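Putative flavoprotein decarboxylase (PDB 6JLS) acts as an FMN-dependent cysteine decarboxylase in thioviridamide biosynthesis. Local coordinates at residues L19-S24 with L47-T52; L51-Q56 with C114-T119; A104-L109 with L131-N136. One frame throughout, in Å; residues are numbered along the deposited sequence.

Contact 1: residues L19-S24 with L47-T52; sequences LTMCLS and LHVALT. With FMN (flavin mononucleotide), chain B.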
loop_
_atom_site.group_PDB
_atom_site.type_symbol
_atom_site.label_atom_id
_atom_site.label_comp_id
_atom_site.label_asym_id
_atom_site.label_seq_id
_atom_site.Cartn_x
_atom_site.Cartn_y
_atom_site.Cartn_z
ATOM N N LEU A 19 -34.378 -19.332 -1.292
ATOM C CA LEU A 19 -33.504 -19.915 -2.300
ATOM C C LEU A 19 -32.140 -19.235 -2.294
ATOM O O LEU A 19 -32.047 -18.001 -2.307
ATOM C CB LEU A 19 -34.123 -19.809 -3.696
ATOM C CG LEU A 19 -33.313 -20.506 -4.792
ATOM C CD1 LEU A 19 -34.224 -21.257 -5.736
ATOM C CD2 LEU A 19 -32.442 -19.525 -5.570
ATOM N N THR A 20 -31.084 -20.036 -2.300
ATOM C CA THR A 20 -29.724 -19.525 -2.398
ATOM C C THR A 20 -29.156 -19.856 -3.772
ATOM O O THR A 20 -29.114 -21.026 -4.171
ATOM C CB THR A 20 -28.839 -20.097 -1.293
ATOM O OG1 THR A 20 -29.323 -19.635 -0.020
ATOM C CG2 THR A 20 -27.398 -19.652 -1.476
ATOM N N MET A 21 -28.721 -18.815 -4.476
ATOM C CA MET A 21 -28.124 -18.877 -5.803
ATOM C C MET A 21 -26.604 -18.728 -5.688
ATOM O O MET A 21 -26.114 -17.767 -5.078
ATOM C CB MET A 21 -28.730 -17.757 -6.655
ATOM C CG MET A 21 -28.071 -17.481 -7.981
ATOM S SD MET A 21 -29.001 -16.244 -8.961
ATOM C CE MET A 21 -29.877 -15.361 -7.689
ATOM N N CYS A 22 -25.854 -19.669 -6.260
ATOM C CA CYS A 22 -24.395 -19.605 -6.236
ATOM C C CYS A 22 -23.840 -19.355 -7.632
ATOM O O CYS A 22 -24.304 -19.942 -8.615
ATOM C CB CYS A 22 -23.778 -20.886 -5.667
ATOM S SG CYS A 22 -24.157 -21.266 -3.929
ATOM N N LEU A 23 -22.832 -18.484 -7.712
ATOM C CA LEU A 23 -22.233 -18.080 -8.976
ATOM C C LEU A 23 -20.751 -18.436 -8.999
ATOM O O LEU A 23 -20.007 -18.086 -8.075
ATOM C CB LEU A 23 -22.416 -16.581 -9.199
ATOM C CG LEU A 23 -23.857 -16.068 -9.253
ATOM C CD1 LEU A 23 -23.859 -14.586 -9.621
ATOM C CD2 LEU A 23 -24.662 -16.868 -10.259
ATOM N N SER A 24 -20.331 -19.099 -10.071
ATOM C CA SER A 24 -18.992 -19.628 -10.314
ATOM C C SER A 24 -18.239 -18.737 -11.316
ATOM O O SER A 24 -18.828 -17.915 -12.022
ATOM C CB SER A 24 -19.115 -21.069 -10.852
ATOM O OG SER A 24 -17.992 -21.846 -10.537
ATOM N N LEU A 47 -34.157 -14.490 -1.099
ATOM C CA LEU A 47 -33.139 -14.832 -2.075
ATOM C C LEU A 47 -31.783 -14.506 -1.480
ATOM O O LEU A 47 -31.586 -13.402 -0.967
ATOM C CB LEU A 47 -33.349 -14.061 -3.371
ATOM C CG LEU A 47 -32.373 -14.354 -4.498
ATOM C CD1 LEU A 47 -32.483 -15.815 -4.917
ATOM C CD2 LEU A 47 -32.694 -13.415 -5.647
ATOM N N HIS A 48 -30.864 -15.475 -1.517
ATOM C CA HIS A 48 -29.460 -15.252 -1.184
ATOM C C HIS A 48 -28.581 -15.547 -2.392
ATOM O O HIS A 48 -28.907 -16.402 -3.223
ATOM C CB HIS A 48 -28.996 -16.138 -0.036
ATOM C CG HIS A 48 -29.807 -16.003 1.208
ATOM N ND1 HIS A 48 -29.762 -14.881 2.008
ATOM C CD2 HIS A 48 -30.654 -16.865 1.813
ATOM C CE1 HIS A 48 -30.558 -15.053 3.046
ATOM N NE2 HIS A 48 -31.110 -16.250 2.953
ATOM N N VAL A 49 -27.440 -14.868 -2.466
ATOM C CA VAL A 49 -26.482 -15.069 -3.548
ATOM C C VAL A 49 -25.094 -15.182 -2.945
ATOM O O VAL A 49 -24.731 -14.395 -2.061
ATOM C CB VAL A 49 -26.521 -13.933 -4.587
ATOM C CG1 VAL A 49 -25.497 -14.189 -5.680
ATOM C CG2 VAL A 49 -27.900 -13.827 -5.189
ATOM N N ALA A 50 -24.333 -16.175 -3.405
ATOM C CA ALA A 50 -22.949 -16.372 -3.005
ATOM C C ALA A 50 -22.099 -16.488 -4.259
ATOM O O ALA A 50 -22.549 -17.043 -5.272
ATOM C CB ALA A 50 -22.783 -17.633 -2.156
ATOM N N LEU A 51 -20.869 -15.969 -4.187
ATOM C CA LEU A 51 -19.962 -15.909 -5.327
ATOM C C LEU A 51 -18.648 -16.591 -4.973
ATOM O O LEU A 51 -18.154 -16.461 -3.848
ATOM C CB LEU A 51 -19.673 -14.442 -5.761
ATOM C CG LEU A 51 -20.774 -13.576 -6.395
ATOM C CD1 LEU A 51 -21.929 -13.348 -5.446
ATOM C CD2 LEU A 51 -20.212 -12.230 -6.817
ATOM N N THR A 52 -18.091 -17.317 -5.923
ATOM C CA THR A 52 -16.715 -17.740 -5.771
ATOM C C THR A 52 -15.796 -16.558 -6.056
ATOM O O THR A 52 -16.195 -15.597 -6.726
ATOM C CB THR A 52 -16.389 -18.874 -6.738
ATOM O OG1 THR A 52 -16.269 -18.329 -8.056
ATOM C CG2 THR A 52 -17.463 -19.974 -6.704
HETATM N N1 FMN B . -14.478 -22.500 -16.465
HETATM C C2 FMN B . -15.604 -23.286 -16.576
HETATM O O2 FMN B . -15.647 -24.365 -15.991
HETATM N N3 FMN B . -16.668 -22.869 -17.348
HETATM C C4 FMN B . -16.619 -21.660 -18.012
HETATM O O4 FMN B . -17.569 -21.280 -18.701
HETATM C C4A FMN B . -15.485 -20.867 -17.898
HETATM N N5 FMN B . -15.425 -19.654 -18.556
HETATM C C5A FMN B . -14.302 -18.861 -18.454
HETATM C C6 FMN B . -14.271 -17.650 -19.134
HETATM C C7 FMN B . -13.146 -16.830 -19.039
HETATM C C7M FMN B . -13.136 -15.520 -19.786
HETATM C C8 FMN B . -12.046 -17.231 -18.256
HETATM C C8M FMN B . -10.830 -16.350 -18.148
HETATM C C9 FMN B . -12.085 -18.456 -17.577
HETATM C C9A FMN B . -13.217 -19.273 -17.677
HETATM N N10 FMN B . -13.279 -20.492 -17.014
HETATM C C10 FMN B . -14.409 -21.287 -17.121
HETATM C "C1'" FMN B . -12.132 -20.945 -16.157
HETATM C "C2'" FMN B . -12.489 -20.675 -14.686
HETATM O "O2'" FMN B . -12.672 -19.295 -14.420
HETATM C "C3'" FMN B . -11.436 -21.236 -13.741
HETATM O "O3'" FMN B . -11.491 -22.641 -13.800
HETATM C "C4'" FMN B . -11.700 -20.732 -12.322
HETATM O "O4'" FMN B . -10.655 -21.035 -11.413
HETATM C "C5'" FMN B . -13.013 -21.282 -11.785
HETATM O "O5'" FMN B . -13.085 -20.844 -10.449
HETATM P P FMN B . -14.363 -21.147 -9.537
HETATM O O1P FMN B . -15.004 -22.446 -9.992
HETATM O O2P FMN B . -13.913 -21.300 -8.100
HETATM O O3P FMN B . -15.368 -20.033 -9.686
#

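Contact 2: residues L51-Q56 with C114-T119; sequences LTPSAQ and CDNIVT. With FMN (flavin mononucleotide), chain B; FMN (flavin mononucleotide), chain C.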
loop_
_atom_site.group_PDB
_atom_site.type_symbol
_atom_site.label_atom_id
_atom_site.label_comp_id
_atom_site.label_asym_id
_atom_site.label_seq_id
_atom_site.Cartn_x
_atom_site.Cartn_y
_atom_site.Cartn_z
ATOM N N LEU A 51 -20.869 -15.969 -4.187
ATOM C CA LEU A 51 -19.962 -15.909 -5.327
ATOM C C LEU A 51 -18.648 -16.591 -4.973
ATOM O O LEU A 51 -18.154 -16.461 -3.848
ATOM C CB LEU A 51 -19.673 -14.442 -5.761
ATOM C CG LEU A 51 -20.774 -13.576 -6.395
ATOM C CD1 LEU A 51 -21.929 -13.348 -5.446
ATOM C CD2 LEU A 51 -20.212 -12.230 -6.817
ATOM N N THR A 52 -18.091 -17.317 -5.923
ATOM C CA THR A 52 -16.715 -17.740 -5.771
ATOM C C THR A 52 -15.796 -16.558 -6.056
ATOM O O THR A 52 -16.195 -15.597 -6.726
ATOM C CB THR A 52 -16.389 -18.874 -6.738
ATOM O OG1 THR A 52 -16.269 -18.329 -8.056
ATOM C CG2 THR A 52 -17.463 -19.974 -6.704
ATOM N N PRO A 53 -14.554 -16.602 -5.577
ATOM C CA PRO A 53 -13.608 -15.533 -5.956
ATOM C C PRO A 53 -13.509 -15.316 -7.467
ATOM O O PRO A 53 -13.604 -14.167 -7.914
ATOM C CB PRO A 53 -12.281 -16.008 -5.346
ATOM C CG PRO A 53 -12.707 -16.817 -4.151
ATOM C CD PRO A 53 -13.989 -17.518 -4.572
ATOM N N SER A 54 -13.364 -16.381 -8.277
ATOM C CA SER A 54 -13.275 -16.176 -9.726
ATOM C C SER A 54 -14.545 -15.563 -10.303
ATOM O O SER A 54 -14.477 -14.820 -11.289
ATOM C CB SER A 54 -12.969 -17.485 -10.448
ATOM O OG SER A 54 -11.687 -17.963 -10.091
ATOM N N ALA A 55 -15.708 -15.865 -9.723
ATOM C CA ALA A 55 -16.941 -15.275 -10.225
ATOM C C ALA A 55 -16.933 -13.754 -10.126
ATOM O O ALA A 55 -17.608 -13.086 -10.922
ATOM C CB ALA A 55 -18.140 -15.841 -9.464
ATOM N N GLN A 56 -16.184 -13.190 -9.176
ATOM C CA GLN A 56 -16.157 -11.744 -8.986
ATOM C C GLN A 56 -15.420 -11.001 -10.093
ATOM O O GLN A 56 -15.500 -9.765 -10.139
ATOM C CB GLN A 56 -15.541 -11.396 -7.628
ATOM C CG GLN A 56 -16.376 -11.937 -6.489
ATOM C CD GLN A 56 -15.811 -11.615 -5.137
ATOM O OE1 GLN A 56 -15.314 -12.500 -4.426
ATOM N NE2 GLN A 56 -15.897 -10.347 -4.755
ATOM N N CYS A 114 -14.343 -28.233 0.015
ATOM C CA CYS A 114 -15.055 -26.956 0.148
ATOM C C CYS A 114 -14.110 -25.877 0.672
ATOM O O CYS A 114 -14.103 -25.545 1.852
ATOM C CB CYS A 114 -16.265 -27.113 1.052
ATOM S SG CYS A 114 -15.865 -28.042 2.544
ATOM N N ASP A 115 -13.329 -25.291 -0.233
ATOM C CA ASP A 115 -12.342 -24.296 0.157
ATOM C C ASP A 115 -12.822 -22.850 -0.015
ATOM O O ASP A 115 -12.049 -21.924 0.241
ATOM C CB ASP A 115 -11.045 -24.513 -0.627
ATOM C CG ASP A 115 -11.195 -24.214 -2.109
ATOM O OD1 ASP A 115 -12.334 -23.997 -2.577
ATOM O OD2 ASP A 115 -10.166 -24.189 -2.812
ATOM N N ASN A 116 -14.056 -22.628 -0.467
ATOM C CA ASN A 116 -14.641 -21.295 -0.486
ATOM C C ASN A 116 -16.078 -21.372 0.004
ATOM O O ASN A 116 -16.645 -22.454 0.177
ATOM C CB ASN A 116 -14.587 -20.647 -1.881
ATOM C CG ASN A 116 -15.232 -21.503 -2.961
ATOM O OD1 ASN A 116 -16.168 -22.275 -2.701
ATOM N ND2 ASN A 116 -14.729 -21.379 -4.183
ATOM N N ILE A 117 -16.661 -20.185 0.173
ATOM C CA ILE A 117 -18.000 -20.032 0.736
ATOM C C ILE A 117 -19.052 -20.726 -0.128
ATOM O O ILE A 117 -19.997 -21.321 0.398
ATOM C CB ILE A 117 -18.290 -18.530 0.939
ATOM C CG1 ILE A 117 -18.089 -18.152 2.408
ATOM C CG2 ILE A 117 -19.666 -18.135 0.447
ATOM C CD1 ILE A 117 -16.674 -18.349 2.896
ATOM N N VAL A 118 -18.907 -20.688 -1.455
ATOM C CA VAL A 118 -19.892 -21.352 -2.314
ATOM C C VAL A 118 -19.881 -22.870 -2.084
ATOM O O VAL A 118 -20.936 -23.486 -1.862
ATOM C CB VAL A 118 -19.661 -20.997 -3.794
ATOM C CG1 VAL A 118 -20.409 -21.995 -4.703
ATOM C CG2 VAL A 118 -20.150 -19.573 -4.075
ATOM N N THR A 119 -18.699 -23.497 -2.131
ATOM C CA THR A 119 -18.635 -24.942 -1.924
ATOM C C THR A 119 -19.022 -25.329 -0.504
ATOM O O THR A 119 -19.586 -26.411 -0.297
ATOM C CB THR A 119 -17.239 -25.478 -2.249
ATOM O OG1 THR A 119 -16.248 -24.688 -1.567
ATOM C CG2 THR A 119 -16.987 -25.435 -3.757
HETATM N N1 FMN B . -14.478 -22.500 -16.465
HETATM C C2 FMN B . -15.604 -23.286 -16.576
HETATM O O2 FMN B . -15.647 -24.365 -15.991
HETATM N N3 FMN B . -16.668 -22.869 -17.348
HETATM C C4 FMN B . -16.619 -21.660 -18.012
HETATM O O4 FMN B . -17.569 -21.280 -18.701
HETATM C C4A FMN B . -15.485 -20.867 -17.898
HETATM N N5 FMN B . -15.425 -19.654 -18.556
HETATM C C5A FMN B . -14.302 -18.861 -18.454
HETATM C C6 FMN B . -14.271 -17.650 -19.134
HETATM C C7 FMN B . -13.146 -16.830 -19.039
HETATM C C7M FMN B . -13.136 -15.520 -19.786
HETATM C C8 FMN B . -12.046 -17.231 -18.256
HETATM C C8M FMN B . -10.830 -16.350 -18.148
HETATM C C9 FMN B . -12.085 -18.456 -17.577
HETATM C C9A FMN B . -13.217 -19.273 -17.677
HETATM N N10 FMN B . -13.279 -20.492 -17.014
HETATM C C10 FMN B . -14.409 -21.287 -17.121
HETATM C "C1'" FMN B . -12.132 -20.945 -16.157
HETATM C "C2'" FMN B . -12.489 -20.675 -14.686
HETATM O "O2'" FMN B . -12.672 -19.295 -14.420
HETATM C "C3'" FMN B . -11.436 -21.236 -13.741
HETATM O "O3'" FMN B . -11.491 -22.641 -13.800
HETATM C "C4'" FMN B . -11.700 -20.732 -12.322
HETATM O "O4'" FMN B . -10.655 -21.035 -11.413
HETATM C "C5'" FMN B . -13.013 -21.282 -11.785
HETATM O "O5'" FMN B . -13.085 -20.844 -10.449
HETATM P P FMN B . -14.363 -21.147 -9.537
HETATM O O1P FMN B . -15.004 -22.446 -9.992
HETATM O O2P FMN B . -13.913 -21.300 -8.100
HETATM O O3P FMN B . -15.368 -20.033 -9.686
HETATM N N1 FMN C . -14.737 -26.594 7.908
HETATM C C2 FMN C . -14.601 -27.858 8.438
HETATM O O2 FMN C . -14.338 -28.799 7.694
HETATM N N3 FMN C . -14.770 -28.066 9.791
HETATM C C4 FMN C . -15.073 -27.012 10.629
HETATM O O4 FMN C . -15.222 -27.191 11.839
HETATM C C4A FMN C . -15.207 -25.736 10.095
HETATM N N5 FMN C . -15.508 -24.673 10.923
HETATM C C5A FMN C . -15.649 -23.404 10.403
HETATM C C6 FMN C . -15.957 -22.356 11.262
HETATM C C7 FMN C . -16.098 -21.064 10.757
HETATM C C7M FMN C . -16.434 -19.944 11.709
HETATM C C8 FMN C . -15.929 -20.823 9.379
HETATM C C8M FMN C . -16.078 -19.430 8.828
HETATM C C9 FMN C . -15.621 -21.886 8.520
HETATM C C9A FMN C . -15.481 -23.180 9.035
HETATM N N10 FMN C . -15.177 -24.250 8.202
HETATM C C10 FMN C . -15.038 -25.525 8.729
HETATM C "C1'" FMN C . -14.972 -24.030 6.732
HETATM C "C2'" FMN C . -13.461 -24.007 6.450
HETATM O "O2'" FMN C . -12.806 -22.939 7.113
HETATM C "C3'" FMN C . -13.170 -23.927 4.957
HETATM O "O3'" FMN C . -13.557 -25.145 4.366
HETATM C "C4'" FMN C . -11.682 -23.656 4.740
HETATM O "O4'" FMN C . -11.354 -23.364 3.392
HETATM C "C5'" FMN C . -10.838 -24.828 5.222
HETATM O "O5'" FMN C . -9.514 -24.509 4.867
HETATM P P FMN C . -8.290 -25.456 5.267
HETATM O O1P FMN C . -8.775 -26.892 5.348
HETATM O O2P FMN C . -7.226 -25.358 4.194
HETATM O O3P FMN C . -7.754 -25.048 6.616
HETATM O O HOH W 1 -17.125 -18.589 -2.534
#

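Contact 3: residues A104-L109 with L131-N136; sequences ATLGKL and LAPVMN. With FMN (flavin mononucleotide), chain B.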
loop_
_atom_site.group_PDB
_atom_site.type_symbol
_atom_site.label_atom_id
_atom_site.label_comp_id
_atom_site.label_asym_id
_atom_site.label_seq_id
_atom_site.Cartn_x
_atom_site.Cartn_y
_atom_site.Cartn_z
ATOM N N ALA A 104 -14.212 -26.364 -12.299
ATOM C CA ALA A 104 -13.434 -26.329 -11.067
ATOM C C ALA A 104 -14.337 -26.503 -9.863
ATOM O O ALA A 104 -14.036 -27.289 -8.958
ATOM C CB ALA A 104 -12.637 -25.025 -10.964
ATOM N N THR A 105 -15.464 -25.792 -9.847
ATOM C CA THR A 105 -16.393 -25.898 -8.728
ATOM C C THR A 105 -17.056 -27.277 -8.671
ATOM O O THR A 105 -17.180 -27.868 -7.588
ATOM C CB THR A 105 -17.428 -24.780 -8.822
ATOM O OG1 THR A 105 -16.795 -23.559 -8.449
ATOM C CG2 THR A 105 -18.594 -25.025 -7.879
ATOM N N LEU A 106 -17.492 -27.800 -9.821
ATOM C CA LEU A 106 -17.995 -29.169 -9.881
ATOM C C LEU A 106 -16.947 -30.164 -9.386
ATOM O O LEU A 106 -17.264 -31.098 -8.631
ATOM C CB LEU A 106 -18.405 -29.494 -11.318
ATOM C CG LEU A 106 -19.547 -28.681 -11.918
ATOM C CD1 LEU A 106 -19.604 -28.906 -13.415
ATOM C CD2 LEU A 106 -20.870 -29.071 -11.273
ATOM N N GLY A 107 -15.687 -29.968 -9.789
ATOM C CA GLY A 107 -14.638 -30.883 -9.373
ATOM C C GLY A 107 -14.394 -30.836 -7.880
ATOM O O GLY A 107 -14.142 -31.870 -7.251
ATOM N N LYS A 108 -14.479 -29.642 -7.286
ATOM C CA LYS A 108 -14.286 -29.515 -5.844
ATOM C C LYS A 108 -15.432 -30.173 -5.088
ATOM O O LYS A 108 -15.206 -30.943 -4.147
ATOM C CB LYS A 108 -14.173 -28.046 -5.453
ATOM C CG LYS A 108 -12.930 -27.312 -5.944
ATOM C CD LYS A 108 -12.927 -25.871 -5.423
ATOM C CE LYS A 108 -11.788 -25.063 -6.041
ATOM N NZ LYS A 108 -11.731 -23.634 -5.604
ATOM N N LEU A 109 -16.677 -29.880 -5.484
ATOM C CA LEU A 109 -17.817 -30.492 -4.806
ATOM C C LEU A 109 -17.758 -32.003 -4.936
ATOM O O LEU A 109 -17.915 -32.728 -3.948
ATOM C CB LEU A 109 -19.129 -29.968 -5.381
ATOM C CG LEU A 109 -19.382 -28.466 -5.252
ATOM C CD1 LEU A 109 -20.613 -28.019 -6.060
ATOM C CD2 LEU A 109 -19.526 -28.085 -3.785
ATOM N N LEU A 131 -27.449 -28.097 -9.911
ATOM C CA LEU A 131 -26.203 -27.631 -10.501
ATOM C C LEU A 131 -26.352 -27.521 -12.014
ATOM O O LEU A 131 -26.873 -28.437 -12.660
ATOM C CB LEU A 131 -25.060 -28.590 -10.174
ATOM C CG LEU A 131 -24.866 -29.004 -8.716
ATOM C CD1 LEU A 131 -23.832 -30.092 -8.643
ATOM C CD2 LEU A 131 -24.430 -27.815 -7.886
ATOM N N ALA A 132 -25.882 -26.402 -12.582
ATOM C CA ALA A 132 -25.923 -26.157 -14.027
ATOM C C ALA A 132 -24.493 -26.049 -14.561
ATOM O O ALA A 132 -23.910 -24.949 -14.581
ATOM C CB ALA A 132 -26.724 -24.897 -14.346
ATOM N N PRO A 133 -23.890 -27.165 -14.994
ATOM C CA PRO A 133 -22.528 -27.096 -15.542
ATOM C C PRO A 133 -22.473 -26.203 -16.769
ATOM O O PRO A 133 -23.382 -26.192 -17.604
ATOM C CB PRO A 133 -22.209 -28.554 -15.912
ATOM C CG PRO A 133 -23.188 -29.380 -15.158
ATOM C CD PRO A 133 -24.428 -28.532 -15.032
ATOM N N VAL A 134 -21.395 -25.435 -16.864
ATOM C CA VAL A 134 -21.111 -24.629 -18.044
ATOM C C VAL A 134 -19.617 -24.733 -18.287
ATOM O O VAL A 134 -18.818 -24.423 -17.393
ATOM C CB VAL A 134 -21.531 -23.155 -17.875
ATOM C CG1 VAL A 134 -21.156 -22.348 -19.102
ATOM C CG2 VAL A 134 -23.012 -23.043 -17.610
ATOM N N MET A 135 -19.238 -25.183 -19.476
ATOM C CA MET A 135 -17.836 -25.251 -19.863
ATOM C C MET A 135 -17.788 -25.572 -21.349
ATOM O O MET A 135 -18.796 -25.969 -21.948
ATOM C CB MET A 135 -17.071 -26.300 -19.043
ATOM C CG MET A 135 -17.630 -27.715 -19.202
ATOM S SD MET A 135 -17.087 -28.901 -17.958
ATOM C CE MET A 135 -18.057 -28.346 -16.549
ATOM N N ASN A 136 -16.613 -25.374 -21.945
ATOM C CA ASN A 136 -16.439 -25.768 -23.337
ATOM C C ASN A 136 -16.549 -27.284 -23.446
ATOM O O ASN A 136 -16.068 -28.003 -22.565
ATOM C CB ASN A 136 -15.092 -25.289 -23.888
ATOM C CG ASN A 136 -13.920 -25.646 -22.988
ATOM O OD1 ASN A 136 -14.007 -25.555 -21.762
ATOM N ND2 ASN A 136 -12.811 -26.047 -23.598
HETATM N N1 FMN B . -14.478 -22.500 -16.465
HETATM C C2 FMN B . -15.604 -23.286 -16.576
HETATM O O2 FMN B . -15.647 -24.365 -15.991
HETATM N N3 FMN B . -16.668 -22.869 -17.348
HETATM C C4 FMN B . -16.619 -21.660 -18.012
HETATM O O4 FMN B . -17.569 -21.280 -18.701
HETATM C C4A FMN B . -15.485 -20.867 -17.898
HETATM N N5 FMN B . -15.425 -19.654 -18.556
HETATM C C5A FMN B . -14.302 -18.861 -18.454
HETATM C C6 FMN B . -14.271 -17.650 -19.134
HETATM C C7 FMN B . -13.146 -16.830 -19.039
HETATM C C7M FMN B . -13.136 -15.520 -19.786
HETATM C C8 FMN B . -12.046 -17.231 -18.256
HETATM C C8M FMN B . -10.830 -16.350 -18.148
HETATM C C9 FMN B . -12.085 -18.456 -17.577
HETATM C C9A FMN B . -13.217 -19.273 -17.677
HETATM N N10 FMN B . -13.279 -20.492 -17.014
HETATM C C10 FMN B . -14.409 -21.287 -17.121
HETATM C "C1'" FMN B . -12.132 -20.945 -16.157
HETATM C "C2'" FMN B . -12.489 -20.675 -14.686
HETATM O "O2'" FMN B . -12.672 -19.295 -14.420
HETATM C "C3'" FMN B . -11.436 -21.236 -13.741
HETATM O "O3'" FMN B . -11.491 -22.641 -13.800
HETATM C "C4'" FMN B . -11.700 -20.732 -12.322
HETATM O "O4'" FMN B . -10.655 -21.035 -11.413
HETATM C "C5'" FMN B . -13.013 -21.282 -11.785
HETATM O "O5'" FMN B . -13.085 -20.844 -10.449
HETATM P P FMN B . -14.363 -21.147 -9.537
HETATM O O1P FMN B . -15.004 -22.446 -9.992
HETATM O O2P FMN B . -13.913 -21.300 -8.100
HETATM O O3P FMN B . -15.368 -20.033 -9.686
#

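Contact 1: residues L19-S24 with L47-T52
M21 meets L47 and V49 by a bend at its third torsion: chi3 is only 24°, which swings M21 CE round so that it lies 3.5 Å from V49 CG2. M21 CE is also 3.8 Å from L47 CD1, so the thioether reaches across to the side chains of strand 47-51. L19 and L47 lie side by side on this face, L19 CD2 being 3.8 Å from L47 CD1. At the far end T52 has OG1 between its backbone N and carbonyl carbon (chi1 74°), a setting in which the hydroxyl donates to the phosphate of the flavin mononucleotide, T52 OG1 to O3P 2.5 Å. S24 OG lies 3.1 Å from phosphate O1P and is hydrogen-bonded to the hydroxyls of T102 and T105.

Between these extremes the strands illustrate parallel pairing, with axes 21° apart. L19, M21 and L23 turn their peptide groups to the neighbour and bond to H48, A50 and T52; five bonds result, from M21 N to H48 O at 2.7 Å to T52 N to L23 O at 3.0 Å. On the opposite face T20 OG1 approaches H48 CB at 3.5 Å and lies at the edge of the imidazole, while its own bond is to S93 and H48 ND1 is paired with the backbone N of S71.

The two strands and helix 32-40, which crosses between them, form a beta-alpha-beta unit of a Rossmann-like sheet, with phosphate-binding residues where the strands end. Helix 32-40 packs on L19, M21 and L47, and helix 182-193 adds F185 against L19 and M21. C22 and A50 face V118 of helix 117-124, and strand 95-101 bonds to the other edge of strand 18-23 through T20 and C22.

Contact 2: residues L51-Q56 with C114-T119
At T52 and V118 the chain leaving strand 46-51 passes the first turn of helix 117-124, with the two CA atoms 5.9 Å apart. V118 makes the closest approach: its CG2, anti to the carbonyl carbon, rests on the peptide joining L51 to T52, and V118 CG2 reaches L51 C at 3.5 Å. The methyl branch of T52 comes obliquely against the same valine, T52 CG2 to V118 CG2 3.8 Å. N116 supplies the second side of this small interface. Its amide nitrogen is turned to aliphatic atoms, with N116 ND2 3.9 Å from T52 CB and the ring CD of P53 only slightly farther off.

The other end of that carboxamide explains why it stands there. N116 is the N-cap of helix 117-124; chi1 of 55° puts CG between the backbone N and the carbonyl carbon, and N116 OD1 accepts from T119 N at 2.9 Å in a nearly straight bond, at 171°. One side chain therefore both ties off the helix start and packs against the flavin-binding loop. On the loop, T52 OG1 accepts from A55 N in an ST motif, which holds the hydroxyl in place.

Polar groups of the two backbones are joined through a water, which donates to L51 O (2.7 Å) and accepts from V118 N (3.0 Å). D115 turns elsewhere and forms a salt bridge with K108. Just before it, C114 O receives a hydrogen bond from O3' of another flavin mononucleotide at 2.6 Å, and C114 also packs on M139 of the third subunit, which binds that cofactor.

Contact 3: residues A104-L109 with L131-N136
L106 projects from helix 104-109 onto the segment 131-136, and its two methyl branches divide the work. CD1 is the tight one: L106 CD1 lies 3.5 Å from M135 CE and 3.6 Å from P133 CB, both on its strand-facing side. The L106 and P133 side chains cross at about a right angle. The methionine arrives there by a bend at its last torsion (chi3 74°), which turns CE towards the leucine. Toward the start of the segment, at L131, the fit relaxes. L106 CD2 is 4.1 Å from L131 CD1, the two leucine side chains running antiparallel alongside one another, and L109, one helical turn on, touches the other branch of the same residue, L109 CD1 being 4.2 Å from L131 CD2.

All of this is apolar; the axes of helix 104-109 and strand 131-133 approach to 9.9 Å, their N-to-C directions 131° apart. The open side lies at V134, which is partly exposed, and at the poorly ordered N136. Here the two segments hold different ends of the flavin mononucleotide. V134 O accepts from the flavin N3 at 2.7 Å in an almost straight bond (174°), while T105 OG1 donates to phosphate O1P at 2.6 Å. T105 and V134 are thus two of the FMN-binding residues, and C114 O of the second subunit completes the site.

L152 of helix 143-154 packs on L106, L109 and L131 alike, and V145 of that helix meets M135. Strand 129-133 is bonded to strands 95-101 and 158-159, whereas on the helix A104 touches C114 of the second subunit and L109 packs against helix 117-124.

How the contacts relate
Contact 1 lies near the centre of the chain and is wholly buried, a backbone-bonded strand pair; contacts 2 and 3 sit farther out, each with a more exposed margin. Contact 2 shares L51 and T52 with contact 1 and carries the strand end into a loop, where a water and a helix cap replace strand pairing. Contact 3 rests on the same sheet through purely apolar side chains, its polar groups being turned to the cofactor. Helix 117-124 borders all three, and a salt bridge further joins contacts 2 and 3. The chemistry thus passes from peptide bonding at the centre to mixed and apolar packing outside it, while all three converge on one flavin mononucleotide.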